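Local coordinates for uncharacterized protein (Thermotoga maritima, PDB 1VMJ) that is of unknown function but belongs to the YjbQ (UPF0047) family and has been put forward as a putative thiamin phosphate synthase, at residues R26-F30 and L79-E85; L51-A55 and G111-V115; T59-N65 and Q130-F136. All blocks are in the same frame, centred on the assembly; numbering follows the deposited sequence.

Interaction 1: R26-F30 and L79-E85; sequences RRREF and LEKLAPE
Glu-85 takes two arginines at once, in two different ways. Its carboxylate lies flat against one face of the Arg-27 guanidinium, the planes 8° apart, with OE2 over the centre of the group and 3.4 Å from NE of Arg-27; no N-H points at it, so the attraction is one of charge. Arg-28 comes in with its guanidinium turned almost square to the same carboxylate, and its NH1 gives OE1 of Glu-85 a straight 2.9 Å hydrogen bond from above the carboxylate plane. OE2 of Glu-85 is also hydrogen-bonded to OH of Tyr-88. These groups around Glu-85 are the close-packed part. A water bridges the network, accepting from NH2 of Arg-28 and donating to OE1 of Glu-80 and OE1 of Glu-85. OE2 of Glu-80 accepts the backbone N of Glu-85 at 2.9 Å, tying the residues after helix 69-82 back onto its last turn. The rest is looser: Arg-28, bent at its third torsion (chi3 -77°), stacks on the Glu-80 carboxylate with NH2 a long 3.9 Å from OE2, and CZ of Phe-30 only brushes CD1 of Leu-79 at 4.3 Å. The same groups have further partners: Asp-99 and Asp-102 for Arg-27, Glu-76 for Arg-28, Lys-106 for Glu-80. Such a surface salt-bridge network, here linking the approach to edge strand 29-32 with a helix C-terminus, is common in proteins of thermophiles.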
loop_
_atom_site.group_PDB
_atom_site.type_symbol
_atom_site.label_atom_id
_atom_site.label_comp_id
_atom_site.label_asym_id
_atom_site.label_seq_id
_atom_site.Cartn_x
_atom_site.Cartn_y
_atom_site.Cartn_z
ATOM N N ARG A 26 3.506 25.414 -0.262
ATOM C CA ARG A 26 3.981 25.140 1.087
ATOM C C ARG A 26 4.605 23.753 1.181
ATOM O O ARG A 26 4.546 22.946 0.264
ATOM C CB ARG A 26 2.819 25.255 2.065
ATOM C CG ARG A 26 2.032 26.575 1.926
ATOM C CD ARG A 26 0.969 26.764 3.007
ATOM N NE ARG A 26 0.397 28.119 2.995
ATOM C CZ ARG A 26 -0.594 28.542 2.200
ATOM N NH1 ARG A 26 -1.157 27.729 1.311
ATOM N NH2 ARG A 26 -1.025 29.798 2.289
ATOM N N ARG A 27 5.189 23.469 2.327
ATOM C CA ARG A 27 5.880 22.206 2.552
ATOM C C ARG A 27 4.962 20.986 2.403
ATOM O O ARG A 27 5.366 19.960 1.828
ATOM C CB ARG A 27 6.493 22.198 3.962
ATOM C CG ARG A 27 7.383 21.017 4.257
ATOM C CD ARG A 27 7.843 21.068 5.682
ATOM N NE ARG A 27 8.572 19.871 6.083
ATOM C CZ ARG A 27 9.891 19.780 6.119
ATOM N NH1 ARG A 27 10.647 20.811 5.773
ATOM N NH2 ARG A 27 10.465 18.648 6.522
ATOM N N ARG A 28 3.778 21.101 3.006
ATOM C CA ARG A 28 2.808 20.019 2.985
ATOM C C ARG A 28 1.492 20.503 2.377
ATOM O O ARG A 28 1.043 21.621 2.662
ATOM C CB ARG A 28 2.553 19.469 4.388
ATOM C CG ARG A 28 3.800 18.927 5.079
ATOM C CD ARG A 28 3.491 17.994 6.237
ATOM N NE ARG A 28 3.084 18.731 7.425
ATOM C CZ ARG A 28 3.932 19.317 8.275
ATOM N NH1 ARG A 28 5.236 19.263 8.076
ATOM N NH2 ARG A 28 3.468 19.980 9.325
ATOM N N GLU A 29 0.867 19.635 1.591
ATOM C CA GLU A 29 -0.384 19.934 0.901
ATOM C C GLU A 29 -1.021 18.660 0.388
ATOM O O GLU A 29 -0.305 17.756 0.003
ATOM C CB GLU A 29 -0.143 20.894 -0.277
ATOM C CG GLU A 29 -1.456 21.368 -0.914
ATOM C CD GLU A 29 -1.294 22.401 -2.026
ATOM O OE1 GLU A 29 -0.160 22.869 -2.270
ATOM O OE2 GLU A 29 -2.345 22.744 -2.641
ATOM N N PHE A 30 -2.355 18.585 0.417
ATOM C CA PHE A 30 -3.088 17.529 -0.271
ATOM C C PHE A 30 -3.741 18.140 -1.501
ATOM O O PHE A 30 -4.396 19.191 -1.400
ATOM C CB PHE A 30 -4.147 16.912 0.631
ATOM C CG PHE A 30 -3.589 16.317 1.893
ATOM C CD1 PHE A 30 -2.791 15.191 1.856
ATOM C CD2 PHE A 30 -3.877 16.882 3.134
ATOM C CE1 PHE A 30 -2.285 14.643 3.024
ATOM C CE2 PHE A 30 -3.363 16.337 4.305
ATOM C CZ PHE A 30 -2.577 15.223 4.251
ATOM N N LEU A 79 -0.548 12.854 11.226
ATOM C CA LEU A 79 0.752 12.571 10.680
ATOM C C LEU A 79 1.834 13.284 11.450
ATOM O O LEU A 79 2.949 12.773 11.564
ATOM C CB LEU A 79 0.820 12.967 9.202
ATOM C CG LEU A 79 -0.012 12.112 8.246
ATOM C CD1 LEU A 79 -0.188 12.768 6.869
ATOM C CD2 LEU A 79 0.639 10.725 8.112
ATOM N N GLU A 80 1.536 14.476 11.959
ATOM C CA GLU A 80 2.489 15.175 12.808
ATOM C C GLU A 80 2.696 14.461 14.142
ATOM O O GLU A 80 3.782 14.520 14.737
ATOM C CB GLU A 80 2.092 16.631 13.036
ATOM C CG GLU A 80 2.671 17.586 12.011
ATOM C CD GLU A 80 4.145 17.830 12.231
ATOM O OE1 GLU A 80 4.506 18.710 13.047
ATOM O OE2 GLU A 80 4.967 17.134 11.593
ATOM N N LYS A 81 1.660 13.810 14.646
ATOM C CA LYS A 81 1.767 12.994 15.841
ATOM C C LYS A 81 2.591 11.747 15.588
ATOM O O LYS A 81 3.445 11.400 16.383
ATOM C CB LYS A 81 0.382 12.647 16.368
ATOM C CG LYS A 81 0.417 11.784 17.617
ATOM C CD LYS A 81 -0.936 11.717 18.323
ATOM N N LEU A 82 2.346 11.063 14.487
ATOM C CA LEU A 82 3.045 9.815 14.217
ATOM C C LEU A 82 4.468 9.999 13.742
ATOM O O LEU A 82 5.318 9.137 14.006
ATOM C CB LEU A 82 2.295 9.023 13.163
ATOM C CG LEU A 82 0.894 8.533 13.482
ATOM C CD1 LEU A 82 0.379 7.721 12.330
ATOM C CD2 LEU A 82 0.901 7.748 14.756
ATOM N N ALA A 83 4.725 11.101 13.028
ATOM C CA ALA A 83 6.023 11.348 12.398
ATOM C C ALA A 83 6.336 12.837 12.387
ATOM O O ALA A 83 6.294 13.482 11.350
ATOM C CB ALA A 83 5.997 10.784 10.986
ATOM N N PRO A 84 6.612 13.405 13.565
ATOM C CA PRO A 84 6.817 14.832 13.708
ATOM C C PRO A 84 7.958 15.376 12.869
ATOM O O PRO A 84 9.013 14.784 12.791
ATOM C CB PRO A 84 7.096 15.012 15.198
ATOM C CG PRO A 84 7.428 13.692 15.678
ATOM C CD PRO A 84 6.683 12.726 14.857
ATOM N N GLU A 85 7.711 16.528 12.248
ATOM C CA GLU A 85 8.725 17.211 11.479
ATOM C C GLU A 85 9.937 17.561 12.327
ATOM O O GLU A 85 11.081 17.365 11.904
ATOM C CB GLU A 85 8.136 18.490 10.899
ATOM C CG GLU A 85 9.106 19.254 10.029
ATOM C CD GLU A 85 8.518 20.544 9.482
ATOM O OE1 GLU A 85 7.270 20.726 9.487
ATOM O OE2 GLU A 85 9.325 21.376 9.011
HETATM O O HOH W 1 5.373 20.958 11.426
#

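Interaction 2: L51-A55 and G111-V115; sequences LLCNA and GREVV
Strands 49-55 and 113-119 meet here as antiparallel neighbours, Cys-53 facing Val-114 in a hydrogen-bonded pair flanked by the non-hydrogen-bonded pairs Leu-52 with Val-115 and Asn-54 with Glu-113. The backbone bonds are regular: N of Cys-53 to O of Val-114 and N of Val-114 to O of Cys-53 are both 2.9 Å, and N of Ala-55 reaches O of Arg-112 just before strand 113-119 begins. CA-H...O contacts accompany them, the shortest from CA of Val-115 to O of Leu-51 at 3.2 Å.

Apolar contacts divide by face. CB of Cys-53 touches CG2 of Val-114 at 3.9 Å on the face that packs against Val-62 of strand 60-65; on the other, CD1 of Leu-52 meets CG2 of Val-115, near Ile-116 of the second subunit and Leu-52 of the third.

Polar groups gather around Arg-112. Its extended chain, with CG anti to the backbone N (chi1 169°), runs beside Asn-54, and amide and guanidinium stack, planes 15° apart. ND2 of Asn-54 lies over one guanidinium face, toward its rim, 3.2 Å from NH2 of Arg-112; both are donors and do not bond each other. NH1 of Arg-112 forms a salt bridge to OE1 of Glu-113, while Glu-129 of the second subunit pairs with its NE, so this stack lies at the subunit interface. The Asn-54 amide is held by its ND2, which donates to O of Ala-55 at 3.0 Å from above the carbonyl plane.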
loop_
_atom_site.group_PDB
_atom_site.type_symbol
_atom_site.label_atom_id
_atom_site.label_comp_id
_atom_site.label_asym_id
_atom_site.label_seq_id
_atom_site.Cartn_x
_atom_site.Cartn_y
_atom_site.Cartn_z
ATOM N N LEU A 51 -4.880 0.698 -13.535
ATOM C CA LEU A 51 -4.170 1.959 -13.481
ATOM C C LEU A 51 -3.342 1.996 -12.199
ATOM O O LEU A 51 -3.839 1.753 -11.112
ATOM C CB LEU A 51 -5.146 3.130 -13.502
ATOM C CG LEU A 51 -4.585 4.542 -13.329
ATOM C CD1 LEU A 51 -5.516 5.537 -14.007
ATOM C CD2 LEU A 51 -4.375 4.941 -11.886
ATOM N N LEU A 52 -2.067 2.312 -12.342
ATOM C CA LEU A 52 -1.179 2.622 -11.243
ATOM C C LEU A 52 -0.955 4.119 -11.237
ATOM O O LEU A 52 -0.677 4.713 -12.253
ATOM C CB LEU A 52 0.150 1.926 -11.489
ATOM C CG LEU A 52 1.340 2.326 -10.617
ATOM C CD1 LEU A 52 1.142 1.898 -9.195
ATOM C CD2 LEU A 52 2.645 1.798 -11.124
ATOM N N CYS A 53 -1.036 4.696 -10.050
ATOM C CA CYS A 53 -0.649 6.056 -9.863
ATOM C C CYS A 53 0.212 6.144 -8.614
ATOM O O CYS A 53 -0.256 5.830 -7.504
ATOM C CB CYS A 53 -1.887 6.932 -9.721
ATOM S SG CYS A 53 -1.489 8.681 -9.543
ATOM N N ASN A 54 1.451 6.601 -8.790
ATOM C CA ASN A 54 2.401 6.634 -7.695
ATOM C C ASN A 54 3.202 7.911 -7.641
ATOM O O ASN A 54 3.466 8.532 -8.650
ATOM C CB ASN A 54 3.316 5.409 -7.710
ATOM C CG ASN A 54 4.320 5.416 -8.860
ATOM O OD1 ASN A 54 4.062 4.830 -9.915
ATOM N ND2 ASN A 54 5.495 6.051 -8.659
ATOM N N ALA A 55 3.593 8.277 -6.412
ATOM C CA ALA A 55 4.557 9.342 -6.207
ATOM C C ALA A 55 5.912 8.838 -6.697
ATOM O O ALA A 55 6.342 7.761 -6.303
ATOM C CB ALA A 55 4.609 9.697 -4.763
ATOM N N GLY A 111 1.120 6.033 2.081
ATOM C CA GLY A 111 1.395 5.146 0.974
ATOM C C GLY A 111 2.000 5.819 -0.239
ATOM O O GLY A 111 1.790 6.989 -0.522
ATOM N N ARG A 112 2.709 5.026 -1.016
ATOM C CA ARG A 112 3.309 5.484 -2.248
ATOM C C ARG A 112 2.368 5.576 -3.443
ATOM O O ARG A 112 2.540 6.427 -4.296
ATOM C CB ARG A 112 4.461 4.528 -2.600
ATOM C CG ARG A 112 5.029 4.722 -4.004
ATOM C CD ARG A 112 6.138 3.738 -4.273
ATOM N NE ARG A 112 6.702 3.860 -5.596
ATOM C CZ ARG A 112 6.284 3.178 -6.649
ATOM N NH1 ARG A 112 5.277 2.331 -6.551
ATOM N NH2 ARG A 112 6.933 3.297 -7.798
ATOM N N GLU A 113 1.426 4.637 -3.526
ATOM C CA GLU A 113 0.719 4.367 -4.766
ATOM C C GLU A 113 -0.725 3.964 -4.497
ATOM O O GLU A 113 -1.083 3.565 -3.386
ATOM C CB GLU A 113 1.439 3.287 -5.583
ATOM C CG GLU A 113 1.206 1.892 -5.029
ATOM C CD GLU A 113 2.423 0.952 -4.802
ATOM O OE1 GLU A 113 3.592 1.351 -4.589
ATOM O OE2 GLU A 113 2.155 -0.273 -4.784
ATOM N N VAL A 114 -1.540 4.123 -5.527
ATOM C CA VAL A 114 -2.825 3.448 -5.623
ATOM C C VAL A 114 -2.836 2.651 -6.908
ATOM O O VAL A 114 -2.191 3.033 -7.909
ATOM C CB VAL A 114 -4.024 4.431 -5.595
ATOM C CG1 VAL A 114 -4.009 5.191 -4.265
ATOM C CG2 VAL A 114 -3.991 5.400 -6.770
ATOM N N VAL A 115 -3.587 1.553 -6.880
ATOM C CA VAL A 115 -3.883 0.793 -8.070
ATOM C C VAL A 115 -5.399 0.742 -8.175
ATOM O O VAL A 115 -6.084 0.409 -7.206
ATOM C CB VAL A 115 -3.292 -0.626 -8.013
ATOM C CG1 VAL A 115 -3.658 -1.397 -9.271
ATOM C CG2 VAL A 115 -1.776 -0.550 -7.836
HETATM O O HOH W 2 6.135 3.155 -10.841
HETATM O O HOH W 3 8.234 6.624 -4.582
#

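Interaction 3: T59-N65 and Q130-F136. With SO4 (sulfate ion), chain C.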
loop_
_atom_site.group_PDB
_atom_site.type_symbol
_atom_site.label_atom_id
_atom_site.label_comp_id
_atom_site.label_asym_id
_atom_site.label_seq_id
_atom_site.Cartn_x
_atom_site.Cartn_y
_atom_site.Cartn_z
ATOM N N THR A 59 9.303 11.280 -0.676
ATOM C CA THR A 59 8.800 12.162 0.359
ATOM C C THR A 59 7.378 12.644 0.064
ATOM O O THR A 59 6.935 13.673 0.592
ATOM C CB THR A 59 9.701 13.381 0.494
ATOM O OG1 THR A 59 9.885 13.970 -0.791
ATOM C CG2 THR A 59 11.031 12.973 1.066
ATOM N N ALA A 60 6.667 11.887 -0.765
ATOM C CA ALA A 60 5.306 12.209 -1.117
ATOM C C ALA A 60 4.515 10.942 -1.373
ATOM O O ALA A 60 5.054 9.839 -1.485
ATOM C CB ALA A 60 5.291 13.103 -2.320
ATOM N N SER A 61 3.197 11.102 -1.408
ATOM C CA SER A 61 2.255 9.982 -1.496
ATOM C C SER A 61 1.234 10.173 -2.575
ATOM O O SER A 61 0.916 11.293 -2.934
ATOM C CB SER A 61 1.473 9.848 -0.180
ATOM O OG SER A 61 2.332 9.476 0.876
ATOM N N VAL A 62 0.683 9.057 -3.046
ATOM C CA VAL A 62 -0.606 9.045 -3.736
ATOM C C VAL A 62 -1.525 8.091 -2.969
ATOM O O VAL A 62 -1.143 6.980 -2.635
ATOM C CB VAL A 62 -0.490 8.631 -5.182
ATOM C CG1 VAL A 62 -1.855 8.504 -5.812
ATOM C CG2 VAL A 62 0.340 9.640 -5.958
ATOM N N PHE A 63 -2.710 8.562 -2.609
ATOM C CA PHE A 63 -3.637 7.801 -1.774
ATOM C C PHE A 63 -5.046 8.191 -2.146
ATOM O O PHE A 63 -5.276 9.179 -2.862
ATOM C CB PHE A 63 -3.376 8.026 -0.279
ATOM C CG PHE A 63 -3.666 9.450 0.187
ATOM C CD1 PHE A 63 -2.724 10.461 0.074
ATOM C CD2 PHE A 63 -4.897 9.772 0.717
ATOM C CE1 PHE A 63 -3.017 11.776 0.456
ATOM C CE2 PHE A 63 -5.173 11.052 1.147
ATOM C CZ PHE A 63 -4.235 12.059 0.999
ATOM N N ILE A 64 -5.976 7.360 -1.686
ATOM C CA ILE A 64 -7.397 7.586 -1.879
ATOM C C ILE A 64 -8.080 7.805 -0.539
ATOM O O ILE A 64 -7.951 6.987 0.380
ATOM C CB ILE A 64 -8.072 6.430 -2.635
ATOM C CG1 ILE A 64 -7.711 6.534 -4.127
ATOM C CG2 ILE A 64 -9.579 6.477 -2.488
ATOM C CD1 ILE A 64 -7.929 5.312 -4.942
ATOM N N ASN A 65 -8.831 8.902 -0.429
ATOM C CA ASN A 65 -9.667 9.100 0.741
ATOM C C ASN A 65 -10.679 10.200 0.466
ATOM O O ASN A 65 -10.959 10.468 -0.668
ATOM C CB ASN A 65 -8.816 9.320 2.008
ATOM C CG ASN A 65 -9.461 8.662 3.226
ATOM O OD1 ASN A 65 -10.486 9.154 3.710
ATOM N ND2 ASN A 65 -8.965 7.483 3.625
ATOM N N GLN A 130 -11.729 9.529 -3.701
ATOM C CA GLN A 130 -11.033 10.558 -4.452
ATOM C C GLN A 130 -9.541 10.334 -4.327
ATOM O O GLN A 130 -9.059 9.925 -3.281
ATOM C CB GLN A 130 -11.391 11.941 -3.926
ATOM C CG GLN A 130 -12.835 12.371 -4.142
ATOM C CD GLN A 130 -13.140 12.772 -5.562
ATOM O OE1 GLN A 130 -12.678 13.796 -6.036
ATOM N NE2 GLN A 130 -13.871 11.932 -6.260
ATOM N N VAL A 131 -8.808 10.605 -5.398
ATOM C CA VAL A 131 -7.370 10.366 -5.423
ATOM C C VAL A 131 -6.640 11.680 -5.147
ATOM O O VAL A 131 -6.945 12.724 -5.715
ATOM C CB VAL A 131 -6.899 9.844 -6.791
ATOM C CG1 VAL A 131 -5.439 9.380 -6.695
ATOM C CG2 VAL A 131 -7.779 8.698 -7.294
ATOM N N PHE A 132 -5.673 11.582 -4.236
ATOM C CA PHE A 132 -4.853 12.704 -3.781
ATOM C C PHE A 132 -3.379 12.494 -3.985
ATOM O O PHE A 132 -2.852 11.375 -3.824
ATOM C CB PHE A 132 -5.092 12.952 -2.285
ATOM C CG PHE A 132 -6.434 13.507 -2.012
ATOM C CD1 PHE A 132 -7.520 12.663 -1.768
ATOM C CD2 PHE A 132 -6.646 14.863 -2.069
ATOM C CE1 PHE A 132 -8.786 13.181 -1.570
ATOM C CE2 PHE A 132 -7.929 15.376 -1.885
ATOM C CZ PHE A 132 -8.983 14.511 -1.642
ATOM N N TYR A 133 -2.725 13.600 -4.322
ATOM C CA TYR A 133 -1.292 13.743 -4.157
ATOM C C TYR A 133 -1.090 14.319 -2.774
ATOM O O TYR A 133 -1.647 15.368 -2.436
ATOM C CB TYR A 133 -0.698 14.699 -5.209
ATOM C CG TYR A 133 0.794 14.880 -5.087
ATOM C CD1 TYR A 133 1.641 13.785 -5.121
ATOM C CD2 TYR A 133 1.355 16.147 -4.894
ATOM C CE1 TYR A 133 3.014 13.938 -5.006
ATOM C CE2 TYR A 133 2.737 16.315 -4.793
ATOM C CZ TYR A 133 3.549 15.195 -4.834
ATOM O OH TYR A 133 4.896 15.331 -4.708
ATOM N N GLY A 134 -0.304 13.617 -1.966
ATOM C CA GLY A 134 0.056 14.053 -0.639
ATOM C C GLY A 134 1.491 14.512 -0.630
ATOM O O GLY A 134 2.431 13.697 -0.643
ATOM N N GLU A 135 1.682 15.814 -0.651
ATOM C CA GLU A 135 3.007 16.392 -0.623
ATOM C C GLU A 135 3.473 16.581 0.814
ATOM O O GLU A 135 2.787 17.241 1.579
ATOM C CB GLU A 135 2.987 17.764 -1.326
ATOM C CG GLU A 135 4.351 18.439 -1.388
ATOM C CD GLU A 135 5.349 17.588 -2.121
ATOM O OE1 GLU A 135 5.384 17.659 -3.378
ATOM O OE2 GLU A 135 6.075 16.841 -1.437
ATOM N N PHE A 136 4.630 16.017 1.175
ATOM C CA PHE A 136 5.190 16.209 2.507
ATOM C C PHE A 136 6.510 16.976 2.535
ATOM O O PHE A 136 7.026 17.269 3.601
ATOM C CB PHE A 136 5.285 14.862 3.232
ATOM C CG PHE A 136 3.959 14.167 3.314
ATOM C CD1 PHE A 136 2.919 14.769 3.984
ATOM C CD2 PHE A 136 3.721 12.963 2.679
ATOM C CE1 PHE A 136 1.675 14.176 4.039
ATOM C CE2 PHE A 136 2.482 12.374 2.739
ATOM C CZ PHE A 136 1.462 13.005 3.424
HETATM S S SO4 C . 12.823 12.955 -3.249
HETATM O O1 SO4 C . 13.112 13.998 -4.214
HETATM O O2 SO4 C . 13.971 12.661 -2.412
HETATM O O3 SO4 C . 12.478 11.699 -3.945
HETATM O O4 SO4 C . 11.698 13.411 -2.483
#
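One face of the Phe-63 ring carries CB of Phe-132, a CH-pi contact 3.8 Å from the ring centroid, and CA of Gly-134 lies at its edge, 4.0 Å from CE1 of Phe-63. The ring of Phe-132 is nearly parallel to that of Phe-63 but slid aside, so they barely overlap; O of Asn-65 sits at the edge of Phe-132. Phe-63 reaches over its partner strand because chi1 (66°) sets CG between the backbone N and carbonyl carbon. OG of Ser-61 approaches the edge of the Phe-136 ring, 3.4 Å from CE2.

On the opposite face of the sheet, the Tyr-133 ring stacks with that of Phe-22 and has CG2 of Val-62 at its edge. CE1 of Tyr-133 packs on CB of Ala-60 at 3.6 Å, while its OH donates to OE1 of Glu-135 at 2.7 Å; OE2 of Glu-135 forms a salt bridge with Lys-142. A valine in place of Tyr-133 would probably lose the stack with Phe-22, leave OE1 of Glu-135 without this donor and open a gap beside Ala-60. Farther along the same face, CG1 of Val-62 meets CG1 of Val-131, and CG2 of Val-131 meets CG1 of Ile-64.

Backbone bonds join antiparallel pairs from Ser-61 with Gly-134 to Asn-65 with Gln-130. OG1 of Thr-59 hydrogen-bonds a sulfate, probably from the crystallisation liquor. Strand 29-32 flanks strand 130-135, Met-110 of helix 101-110 meets Ser-61 and Phe-63, and Val-62 and Ile-64 face Val-114 of strand 113-119.

How the interactions relate
Along the chain the segments alternate: 26-30, 51-55, 59-65, 79-85, 111-115 and 130-136, so the three contacts interlock along the chain. Interaction 3 lies about 3 Å from the chain centre, in the three-stranded sheet, and interaction 2 belongs to the five-stranded sheet; the centres of interactions 2 and 3 are about 9 Å apart, and CG1 of Val-62 packs on O of Cys-53 between the sheets. Interaction 1 lies at the surface, about 12 Å from interaction 3 and 19 Å from interaction 2 between centres. It shares a sheet with interaction 3, where strand 29-32 borders strand 130-135. Interactions 2 and 3 both touch the third subunit, tying the packed sheets to the three-chain assembly.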